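Local coordinates for 2-oxoglutarate (2OG) and Fe(II)-dependent oxygenase superfamily protein (Arabidopsis thaliana, PDB 6KWA) that probably catalyses the irreversible 2-oxoglutarate-dependent oxidation of the auxin indole-3-acetic acid to inactive 2-oxoindole-3-acetic acid, at residues G185-M190 / V226-Q231; W26-V31 / F198-L203; L84-M89 / S147-N152. All coordinates share one frame; numbering follows the deposited sequence.

Interaction 1 of 3, residues G185-M190 / V226-Q231. With MG (magnesium ion), chain D.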
loop_
_atom_site.group_PDB
_atom_site.type_symbol
_atom_site.label_atom_id
_atom_site.label_comp_id
_atom_site.label_asym_id
_atom_site.label_seq_id
_atom_site.Cartn_x
_atom_site.Cartn_y
_atom_site.Cartn_z
ATOM N N GLY A 185 -7.464 10.613 -8.438
ATOM C CA GLY A 185 -8.219 9.506 -7.862
ATOM C C GLY A 185 -8.911 8.616 -8.889
ATOM O O GLY A 185 -8.624 8.683 -10.085
ATOM N N GLY A 186 -9.823 7.770 -8.424
ATOM C CA GLY A 186 -10.526 6.868 -9.314
ATOM C C GLY A 186 -10.343 5.415 -8.935
ATOM O O GLY A 186 -10.907 4.521 -9.581
ATOM N N LEU A 187 -9.560 5.185 -7.882
ATOM C CA LEU A 187 -9.399 3.857 -7.318
ATOM C C LEU A 187 -10.778 3.305 -6.983
ATOM O O LEU A 187 -11.635 4.036 -6.484
ATOM C CB LEU A 187 -8.497 3.910 -6.091
ATOM C CG LEU A 187 -8.342 2.646 -5.259
ATOM C CD1 LEU A 187 -7.583 1.593 -6.038
ATOM C CD2 LEU A 187 -7.572 3.019 -4.016
ATOM N N GLU A 188 -10.989 2.020 -7.251
ATOM C CA GLU A 188 -12.265 1.377 -6.944
ATOM C C GLU A 188 -12.067 -0.041 -6.502
ATOM O O GLU A 188 -11.115 -0.685 -6.910
ATOM C CB GLU A 188 -13.167 1.348 -8.181
ATOM C CG GLU A 188 -14.221 2.398 -8.264
ATOM C CD GLU A 188 -15.127 2.167 -9.461
ATOM O OE1 GLU A 188 -14.766 1.322 -10.325
ATOM O OE2 GLU A 188 -16.196 2.822 -9.529
ATOM N N ALA A 189 -13.019 -0.546 -5.730
ATOM C CA ALA A 189 -12.872 -1.852 -5.102
ATOM C C ALA A 189 -14.155 -2.641 -5.178
ATOM O O ALA A 189 -15.249 -2.075 -5.114
ATOM C CB ALA A 189 -12.451 -1.713 -3.657
ATOM N N MET A 190 -14.016 -3.955 -5.276
ATOM C CA MET A 190 -15.174 -4.816 -5.344
ATOM C C MET A 190 -15.696 -5.167 -3.962
ATOM O O MET A 190 -14.927 -5.561 -3.087
ATOM C CB MET A 190 -14.844 -6.102 -6.097
ATOM C CG MET A 190 -16.069 -6.959 -6.368
ATOM S SD MET A 190 -15.663 -8.453 -7.287
ATOM C CE MET A 190 -15.228 -7.711 -8.853
ATOM N N VAL A 226 -8.804 -7.421 -0.526
ATOM C CA VAL A 226 -9.749 -6.732 -1.387
ATOM C C VAL A 226 -9.327 -6.661 -2.866
ATOM O O VAL A 226 -8.140 -6.490 -3.213
ATOM C CB VAL A 226 -10.038 -5.295 -0.858
ATOM C CG1 VAL A 226 -8.803 -4.411 -0.935
ATOM C CG2 VAL A 226 -11.251 -4.688 -1.611
ATOM N N LYS A 227 -10.329 -6.788 -3.732
ATOM C CA LYS A 227 -10.119 -6.668 -5.161
ATOM C C LYS A 227 -10.288 -5.215 -5.538
ATOM O O LYS A 227 -11.323 -4.606 -5.263
ATOM C CB LYS A 227 -11.105 -7.527 -5.967
ATOM C CG LYS A 227 -11.094 -9.031 -5.690
ATOM C CD LYS A 227 -12.144 -9.715 -6.586
ATOM C CE LYS A 227 -12.166 -11.228 -6.455
ATOM N NZ LYS A 227 -12.756 -11.656 -5.142
ATOM N N HIS A 228 -9.288 -4.658 -6.195
ATOM C CA HIS A 228 -9.372 -3.253 -6.538
ATOM C C HIS A 228 -8.765 -2.936 -7.904
ATOM O O HIS A 228 -7.981 -3.714 -8.464
ATOM C CB HIS A 228 -8.695 -2.405 -5.437
ATOM C CG HIS A 228 -7.278 -2.786 -5.154
ATOM N ND1 HIS A 228 -6.939 -3.926 -4.455
ATOM C CD2 HIS A 228 -6.109 -2.158 -5.438
ATOM C CE1 HIS A 228 -5.624 -3.995 -4.340
ATOM N NE2 HIS A 228 -5.097 -2.935 -4.927
ATOM N N ARG A 229 -9.118 -1.766 -8.415
ATOM C CA ARG A 229 -8.587 -1.297 -9.690
ATOM C C ARG A 229 -8.684 0.218 -9.707
ATOM O O ARG A 229 -9.451 0.809 -8.937
ATOM C CB ARG A 229 -9.377 -1.851 -10.869
ATOM C CG ARG A 229 -10.849 -1.779 -10.598
ATOM C CD ARG A 229 -11.703 -2.046 -11.806
ATOM N NE ARG A 229 -13.090 -1.687 -11.523
ATOM C CZ ARG A 229 -14.107 -1.968 -12.325
ATOM N NH1 ARG A 229 -13.886 -2.625 -13.454
ATOM N NH2 ARG A 229 -15.343 -1.611 -11.993
ATOM N N VAL A 230 -7.934 0.837 -10.608
ATOM C CA VAL A 230 -8.024 2.273 -10.800
ATOM C C VAL A 230 -8.675 2.546 -12.155
ATOM O O VAL A 230 -8.275 2.003 -13.186
ATOM C CB VAL A 230 -6.653 2.962 -10.694
ATOM C CG1 VAL A 230 -5.638 2.294 -11.608
ATOM C CG2 VAL A 230 -6.788 4.445 -11.018
ATOM N N GLN A 231 -9.731 3.346 -12.122
ATOM C CA GLN A 231 -10.469 3.716 -13.318
ATOM C C GLN A 231 -10.046 5.084 -13.824
ATOM O O GLN A 231 -9.802 5.998 -13.037
ATOM C CB GLN A 231 -11.959 3.722 -13.029
ATOM C CG GLN A 231 -12.706 2.571 -13.619
ATOM C CD GLN A 231 -14.167 2.888 -13.713
ATOM O OE1 GLN A 231 -14.655 3.789 -13.027
ATOM N NE2 GLN A 231 -14.880 2.159 -14.562
HETATM MG MG MG D . -3.145 -2.556 -5.568
#

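Interaction 2 of 3, residues W26-V31 / F198-L203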
loop_
_atom_site.group_PDB
_atom_site.type_symbol
_atom_site.label_atom_id
_atom_site.label_comp_id
_atom_site.label_asym_id
_atom_site.label_seq_id
_atom_site.Cartn_x
_atom_site.Cartn_y
_atom_site.Cartn_z
ATOM N N TRP A 26 -14.721 -5.311 4.261
ATOM C CA TRP A 26 -14.348 -4.603 3.034
ATOM C C TRP A 26 -12.905 -4.818 2.581
ATOM O O TRP A 26 -12.574 -4.576 1.427
ATOM C CB TRP A 26 -14.555 -3.109 3.226
ATOM C CG TRP A 26 -15.929 -2.751 3.653
ATOM C CD1 TRP A 26 -16.323 -2.311 4.881
ATOM C CD2 TRP A 26 -17.112 -2.826 2.847
ATOM N NE1 TRP A 26 -17.688 -2.080 4.883
ATOM C CE2 TRP A 26 -18.190 -2.390 3.644
ATOM C CE3 TRP A 26 -17.360 -3.210 1.522
ATOM C CZ2 TRP A 26 -19.500 -2.325 3.158
ATOM C CZ3 TRP A 26 -18.671 -3.140 1.036
ATOM C CH2 TRP A 26 -19.717 -2.712 1.859
ATOM N N GLY A 27 -12.024 -5.199 3.504
ATOM C CA GLY A 27 -10.631 -5.412 3.167
ATOM C C GLY A 27 -9.846 -4.133 2.939
ATOM O O GLY A 27 -8.698 -4.160 2.500
ATOM N N CYS A 28 -10.454 -3.009 3.287
ATOM C CA CYS A 28 -9.785 -1.735 3.142
ATOM C C CYS A 28 -10.424 -0.700 4.022
ATOM O O CYS A 28 -11.562 -0.861 4.463
ATOM C CB CYS A 28 -9.829 -1.276 1.672
ATOM S SG CYS A 28 -11.519 -1.162 1.012
ATOM N N PHE A 29 -9.684 0.365 4.282
ATOM C CA PHE A 29 -10.217 1.499 5.019
ATOM C C PHE A 29 -9.302 2.680 4.859
ATOM O O PHE A 29 -8.124 2.532 4.595
ATOM C CB PHE A 29 -10.427 1.166 6.503
ATOM C CG PHE A 29 -9.212 0.667 7.202
ATOM C CD1 PHE A 29 -8.413 1.525 7.943
ATOM C CD2 PHE A 29 -8.886 -0.684 7.157
ATOM C CE1 PHE A 29 -7.305 1.051 8.606
ATOM C CE2 PHE A 29 -7.756 -1.161 7.802
ATOM C CZ PHE A 29 -6.970 -0.293 8.552
ATOM N N ARG A 30 -9.854 3.854 5.102
ATOM C CA ARG A 30 -9.098 5.084 5.043
ATOM C C ARG A 30 -8.662 5.393 6.474
ATOM O O ARG A 30 -9.361 5.011 7.411
ATOM C CB ARG A 30 -10.002 6.184 4.462
ATOM C CG ARG A 30 -9.330 7.464 3.974
ATOM C CD ARG A 30 -10.393 8.435 3.367
ATOM N NE ARG A 30 -10.703 8.173 1.959
ATOM C CZ ARG A 30 -11.881 7.757 1.491
ATOM N NH1 ARG A 30 -12.910 7.546 2.309
ATOM N NH2 ARG A 30 -12.037 7.567 0.184
ATOM N N VAL A 31 -7.497 6.008 6.663
ATOM C CA VAL A 31 -7.143 6.493 7.987
ATOM C C VAL A 31 -6.964 8.011 7.958
ATOM O O VAL A 31 -6.478 8.593 6.972
ATOM C CB VAL A 31 -5.874 5.825 8.571
ATOM C CG1 VAL A 31 -6.180 4.365 8.916
ATOM C CG2 VAL A 31 -4.658 5.933 7.631
ATOM N N PHE A 198 -17.359 0.064 -5.390
ATOM C CA PHE A 198 -17.455 1.338 -4.699
ATOM C C PHE A 198 -16.116 2.062 -4.894
ATOM O O PHE A 198 -15.092 1.410 -5.141
ATOM C CB PHE A 198 -17.807 1.140 -3.223
ATOM C CG PHE A 198 -16.812 0.315 -2.462
ATOM C CD1 PHE A 198 -15.777 0.928 -1.769
ATOM C CD2 PHE A 198 -16.917 -1.068 -2.428
ATOM C CE1 PHE A 198 -14.856 0.165 -1.052
ATOM C CE2 PHE A 198 -16.015 -1.834 -1.724
ATOM C CZ PHE A 198 -14.971 -1.220 -1.036
ATOM N N PRO A 199 -16.134 3.409 -4.891
ATOM C CA PRO A 199 -14.929 4.215 -5.124
ATOM C C PRO A 199 -14.108 4.451 -3.860
ATOM O O PRO A 199 -14.665 4.481 -2.772
ATOM C CB PRO A 199 -15.498 5.542 -5.634
ATOM C CG PRO A 199 -16.792 5.673 -4.890
ATOM C CD PRO A 199 -17.324 4.258 -4.700
ATOM N N ILE A 200 -12.797 4.602 -4.008
ATOM C CA ILE A 200 -11.961 5.048 -2.909
ATOM C C ILE A 200 -11.368 6.401 -3.334
ATOM O O ILE A 200 -10.279 6.477 -3.904
ATOM C CB ILE A 200 -10.874 4.012 -2.581
ATOM C CG1 ILE A 200 -11.527 2.649 -2.294
ATOM C CG2 ILE A 200 -10.001 4.477 -1.397
ATOM C CD1 ILE A 200 -10.545 1.540 -2.037
ATOM N N ASP A 201 -12.118 7.464 -3.066
ATOM C CA ASP A 201 -11.739 8.813 -3.463
ATOM C C ASP A 201 -10.570 9.293 -2.619
ATOM O O ASP A 201 -10.484 8.964 -1.439
ATOM C CB ASP A 201 -12.931 9.763 -3.320
ATOM C CG ASP A 201 -14.081 9.409 -4.263
ATOM O OD1 ASP A 201 -13.830 8.870 -5.363
ATOM O OD2 ASP A 201 -15.243 9.628 -3.875
ATOM N N PRO A 202 -9.640 10.047 -3.231
ATOM C CA PRO A 202 -8.460 10.570 -2.521
ATOM C C PRO A 202 -8.775 11.762 -1.619
ATOM O O PRO A 202 -8.541 12.898 -2.028
ATOM C CB PRO A 202 -7.538 10.996 -3.662
ATOM C CG PRO A 202 -8.484 11.433 -4.723
ATOM C CD PRO A 202 -9.697 10.523 -4.624
ATOM N N LEU A 203 -9.235 11.524 -0.397
ATOM C CA LEU A 203 -9.550 12.628 0.513
ATOM C C LEU A 203 -8.247 13.224 1.082
ATOM O O LEU A 203 -7.402 12.499 1.629
ATOM C CB LEU A 203 -10.482 12.131 1.610
ATOM C CG LEU A 203 -11.831 11.669 1.032
ATOM C CD1 LEU A 203 -12.818 11.259 2.119
ATOM C CD2 LEU A 203 -12.468 12.690 0.091
#

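Interaction 3 of 3, residues L84-M89 / S147-N152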
loop_
_atom_site.group_PDB
_atom_site.type_symbol
_atom_site.label_atom_id
_atom_site.label_comp_id
_atom_site.label_asym_id
_atom_site.label_seq_id
_atom_site.Cartn_x
_atom_site.Cartn_y
_atom_site.Cartn_z
ATOM N N LEU A 84 8.614 2.894 -10.064
ATOM C CA LEU A 84 9.913 2.724 -9.448
ATOM C C LEU A 84 9.701 2.149 -8.050
ATOM O O LEU A 84 8.632 2.311 -7.454
ATOM C CB LEU A 84 10.680 4.057 -9.350
ATOM C CG LEU A 84 11.161 4.785 -10.605
ATOM C CD1 LEU A 84 11.088 6.287 -10.436
ATOM C CD2 LEU A 84 12.607 4.371 -10.840
ATOM N N GLY A 85 10.711 1.490 -7.502
ATOM C CA GLY A 85 10.558 1.030 -6.141
ATOM C C GLY A 85 11.744 0.345 -5.532
ATOM O O GLY A 85 12.767 0.107 -6.183
ATOM N N LEU A 86 11.599 0.006 -4.259
ATOM C CA LEU A 86 12.703 -0.587 -3.530
ATOM C C LEU A 86 12.151 -1.586 -2.548
ATOM O O LEU A 86 11.057 -1.414 -2.001
ATOM C CB LEU A 86 13.550 0.490 -2.833
ATOM C CG LEU A 86 13.037 1.286 -1.638
ATOM C CD1 LEU A 86 13.504 0.694 -0.341
ATOM C CD2 LEU A 86 13.432 2.724 -1.708
ATOM N N TYR A 87 12.902 -2.667 -2.408
ATOM C CA TYR A 87 12.611 -3.730 -1.491
ATOM C C TYR A 87 13.285 -3.467 -0.138
ATOM O O TYR A 87 14.381 -2.895 -0.073
ATOM C CB TYR A 87 13.085 -5.042 -2.109
ATOM C CG TYR A 87 12.981 -6.223 -1.201
ATOM C CD1 TYR A 87 11.791 -6.908 -1.083
ATOM C CD2 TYR A 87 14.070 -6.653 -0.454
ATOM C CE1 TYR A 87 11.679 -7.997 -0.256
ATOM C CE2 TYR A 87 13.966 -7.741 0.387
ATOM C CZ TYR A 87 12.769 -8.414 0.478
ATOM O OH TYR A 87 12.661 -9.502 1.316
ATOM N N ASP A 88 12.638 -3.920 0.930
ATOM C CA ASP A 88 13.152 -3.797 2.297
ATOM C C ASP A 88 13.248 -2.337 2.687
ATOM O O ASP A 88 14.307 -1.852 3.076
ATOM C CB ASP A 88 14.505 -4.503 2.415
ATOM C CG ASP A 88 14.923 -4.746 3.856
ATOM O OD1 ASP A 88 14.054 -4.857 4.737
ATOM O OD2 ASP A 88 16.133 -4.862 4.104
ATOM N N MET A 89 12.112 -1.642 2.625
ATOM C CA MET A 89 12.114 -0.196 2.816
ATOM C C MET A 89 12.364 0.169 4.270
ATOM O O MET A 89 12.606 1.339 4.597
ATOM C CB MET A 89 10.807 0.419 2.300
ATOM C CG MET A 89 9.606 0.317 3.210
ATOM S SD MET A 89 8.131 1.052 2.442
ATOM C CE MET A 89 8.433 2.786 2.776
ATOM N N SER A 147 9.222 -4.839 4.162
ATOM C CA SER A 147 8.297 -3.989 3.439
ATOM C C SER A 147 8.899 -3.589 2.104
ATOM O O SER A 147 10.094 -3.749 1.877
ATOM C CB SER A 147 7.924 -2.760 4.248
ATOM O OG SER A 147 7.208 -3.145 5.395
ATOM N N GLN A 148 8.036 -3.117 1.218
ATOM C CA GLN A 148 8.400 -2.734 -0.134
ATOM C C GLN A 148 7.790 -1.383 -0.471
ATOM O O GLN A 148 6.633 -1.104 -0.169
ATOM C CB GLN A 148 7.933 -3.790 -1.133
ATOM C CG GLN A 148 8.163 -3.468 -2.607
ATOM C CD GLN A 148 7.777 -4.641 -3.495
ATOM O OE1 GLN A 148 7.550 -5.743 -2.998
ATOM N NE2 GLN A 148 7.629 -4.402 -4.795
ATOM N N PHE A 149 8.610 -0.534 -1.069
ATOM C CA PHE A 149 8.209 0.795 -1.464
ATOM C C PHE A 149 7.979 0.810 -2.979
ATOM O O PHE A 149 8.780 0.250 -3.723
ATOM C CB PHE A 149 9.298 1.745 -1.012
ATOM C CG PHE A 149 9.026 3.182 -1.268
ATOM C CD1 PHE A 149 8.079 3.872 -0.526
ATOM C CD2 PHE A 149 9.806 3.880 -2.184
ATOM C CE1 PHE A 149 7.881 5.234 -0.738
ATOM C CE2 PHE A 149 9.617 5.231 -2.406
ATOM C CZ PHE A 149 8.645 5.913 -1.685
ATOM N N ARG A 150 6.887 1.418 -3.441
ATOM C CA ARG A 150 6.675 1.540 -4.875
ATOM C C ARG A 150 6.007 2.863 -5.195
ATOM O O ARG A 150 4.979 3.205 -4.608
ATOM C CB ARG A 150 5.813 0.387 -5.409
ATOM C CG ARG A 150 5.874 0.219 -6.931
ATOM C CD ARG A 150 5.700 -1.237 -7.380
ATOM N NE ARG A 150 5.902 -1.414 -8.818
ATOM C CZ ARG A 150 7.108 -1.499 -9.390
ATOM N NH1 ARG A 150 8.196 -1.384 -8.654
ATOM N NH2 ARG A 150 7.238 -1.669 -10.699
ATOM N N ILE A 151 6.560 3.601 -6.150
ATOM C CA ILE A 151 5.941 4.861 -6.539
ATOM C C ILE A 151 5.496 4.712 -7.972
ATOM O O ILE A 151 6.165 4.082 -8.800
ATOM C CB ILE A 151 6.882 6.054 -6.385
ATOM C CG1 ILE A 151 8.142 5.889 -7.232
ATOM C CG2 ILE A 151 7.268 6.226 -4.917
ATOM C CD1 ILE A 151 9.158 7.020 -7.041
ATOM N N ASN A 152 4.352 5.298 -8.271
ATOM C CA ASN A 152 3.688 5.018 -9.508
ATOM C C ASN A 152 3.376 6.298 -10.259
ATOM O O ASN A 152 3.058 7.301 -9.628
ATOM C CB ASN A 152 2.391 4.259 -9.207
ATOM C CG ASN A 152 2.611 3.094 -8.231
ATOM O OD1 ASN A 152 3.204 2.078 -8.590
ATOM N ND2 ASN A 152 2.139 3.248 -6.989
#

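Interaction 1 of 3, residues G185-M190 / V226-Q231
Two neighbouring antiparallel strands of the minor sheet of the double-stranded beta-helix, 187-190 and 228-231, pair here, and H228 on the second strand is a metal ligand. E188 and R229 form a hydrogen-bonded pair. E188 N donates to R229 O at 2.6 Å, and R229 N returns a bond to E188 O at 2.7 Å. Q231 N donates to G186 O at 3.0 Å. M190 N to K227 O closes the other end.

The side chains of E188 and R229 lie side by side and point the same way, with carboxylate and guanidinium planes 22° apart. Their salt bridge, E188 OE1 to R229 NH2 at 3.4 Å, is weak as a hydrogen bond. An alanine in place of E188 would probably leave the R229 guanidinium without this acidic partner and freer to turn, although F197 also meets it in a cation-pi contact.

L187, A189, H228 and V230 occupy the opposite face. A189 CB packs on V226 CG2 at 3.8 Å. With CG between the backbone N and the carbonyl carbon (chi1 56°), the H228 ring sits where ND1 can donate to V226 O at 3.1 Å, the oxygen almost in the ring plane. This bond and the metal bond from H228 NE2 to the magnesium ion (2.1 Å) together hold the ring's rotation. H169 and D171 bind the same ion, which probably occupies the site of the iron. The three residues form the His-Asp-His facial triad typical of Fe(II)/2-oxoglutarate oxygenases.

Interaction 2 of 3, residues W26-V31 / F198-L203
W26, C28, F198 and I200 form the apolar centre of this contact. It packs strand 28-32 of the major sheet against strand 197-200 of the minor sheet, the two facing sheets of the double-stranded beta-helix fold. No backbone hydrogen bond joins the two segments. The axes of strands 28-31 and 198-200 come no closer than 9.8 Å, so the contact is made by side chains, with one backbone carbonyl as acceptor.

The F198 ring touches both W26 and C28. W26 and F198 make an offset edge-to-face pair, with the edge of the indole toward the phenyl face. The planes are 74° apart, and W26 CE3 lies 3.8 Å from F198 CE2. C28 meets the same phenyl ring differently. Its SG sits at the ring edge, 4.0 Å from F198 CZ, in a sulfur-aromatic contact. The same sulfur also touches the tip of I200, at CD1. A189, on the neighbouring strand 187-190 of the same sheet, packs on F198 and I200.

Farther out, R30 crosses to the loop after strand 197-200. Its CG is anti to the backbone N (chi1 -165°), and the chain bends at the CG-CD bond. The bend carries the guanidinium to the 201-203 loop, where the L203 side chain crosses that of R30 at about a right angle. L203 CD1 lies over one face of the guanidinium, offset toward the rim and 3.7 Å from R30 CZ. The I200 carbonyl carbon lies near the guanidinium edge. R30 NH1 bonds to T4 OG1, so the arginine also reaches strand 4-6. At the polar limit, R30 NH2 donates to D201 O at 2.6 Å, in the carbonyl plane and on a lone pair, with the oxygen tilted 24° from the guanidinium plane.

Interaction 3 of 3, residues L84-M89 / S147-N152
Strands 84-87 and 147-152 run antiparallel, 175° between their directions, with L84-I151 and L86-F149 as hydrogen-bonded pairs. They form one edge of the major sheet of the double-stranded beta-helix, where 81-87 is the outermost strand. Each of the two pairs makes a bond in both directions; I151 N to L84 O and F149 N to L86 O are both 2.8 Å.

Past the strand end the chain turns, and S147 O takes two backbone donors. M89 N donates to it at 3.0 Å, while the bond from D88 N is weak. This brings the M89 side chain over the face of the sheet that carries F149. With CG between its backbone N and carbonyl carbon (chi1 80°), the side chain passes S147 CB and crosses F149 at about a right angle. Its methyl, CE, lies 3.5 Å from F149 CD1, and SD makes an oblique Met-aromatic contact with the ring.

L86 meets the other ortho carbon of F149, with L86 CD2 3.8 Å from F149 CD2. L84 and I151 continue this apolar face, L84 CB packing on I151 CG1 at 3.8 Å. Helices 92-101 and 106-133 cover the face: A94, V95 and F98 touch L86, and M112 and Y115 touch F149.

R150 and Q148 lie on the other face. G85, without a side chain, lies with its CA 3.1 Å from F149 O and close by R150 NH1. R150 NH1 is held by G70 O, outside the two strands. N152, which binds 2-oxoglutarate (absent from this model), has OD1 bonded to Y81 OH and ND2 to S240 OG. The aliphatic part of R150 stays close to the first strand, its CG 3.5 Å from L84 O.

Interactions 1 and 2 are neighbours, their centres about 9 Å apart. Strands 187-190 and 197-200 lie side by side in the minor sheet, joined by probable hydrogen bonds from I200 N to L187 O (2.8 Å) and from A189 N to F198 O (2.9 Å). Interaction 1 supplies a metal ligand directly. In interaction 2 the I200 side chain stays about 9 Å from the magnesium ion. Interaction 3 lies across the chain's centre, about 20 Å from interaction 1 between centres. It shares the major sheet with strand 28-32 of interaction 2. It holds N152 of the 2-oxoglutarate site, not occupied here, and its R150 side chain is about 9 Å from the ion.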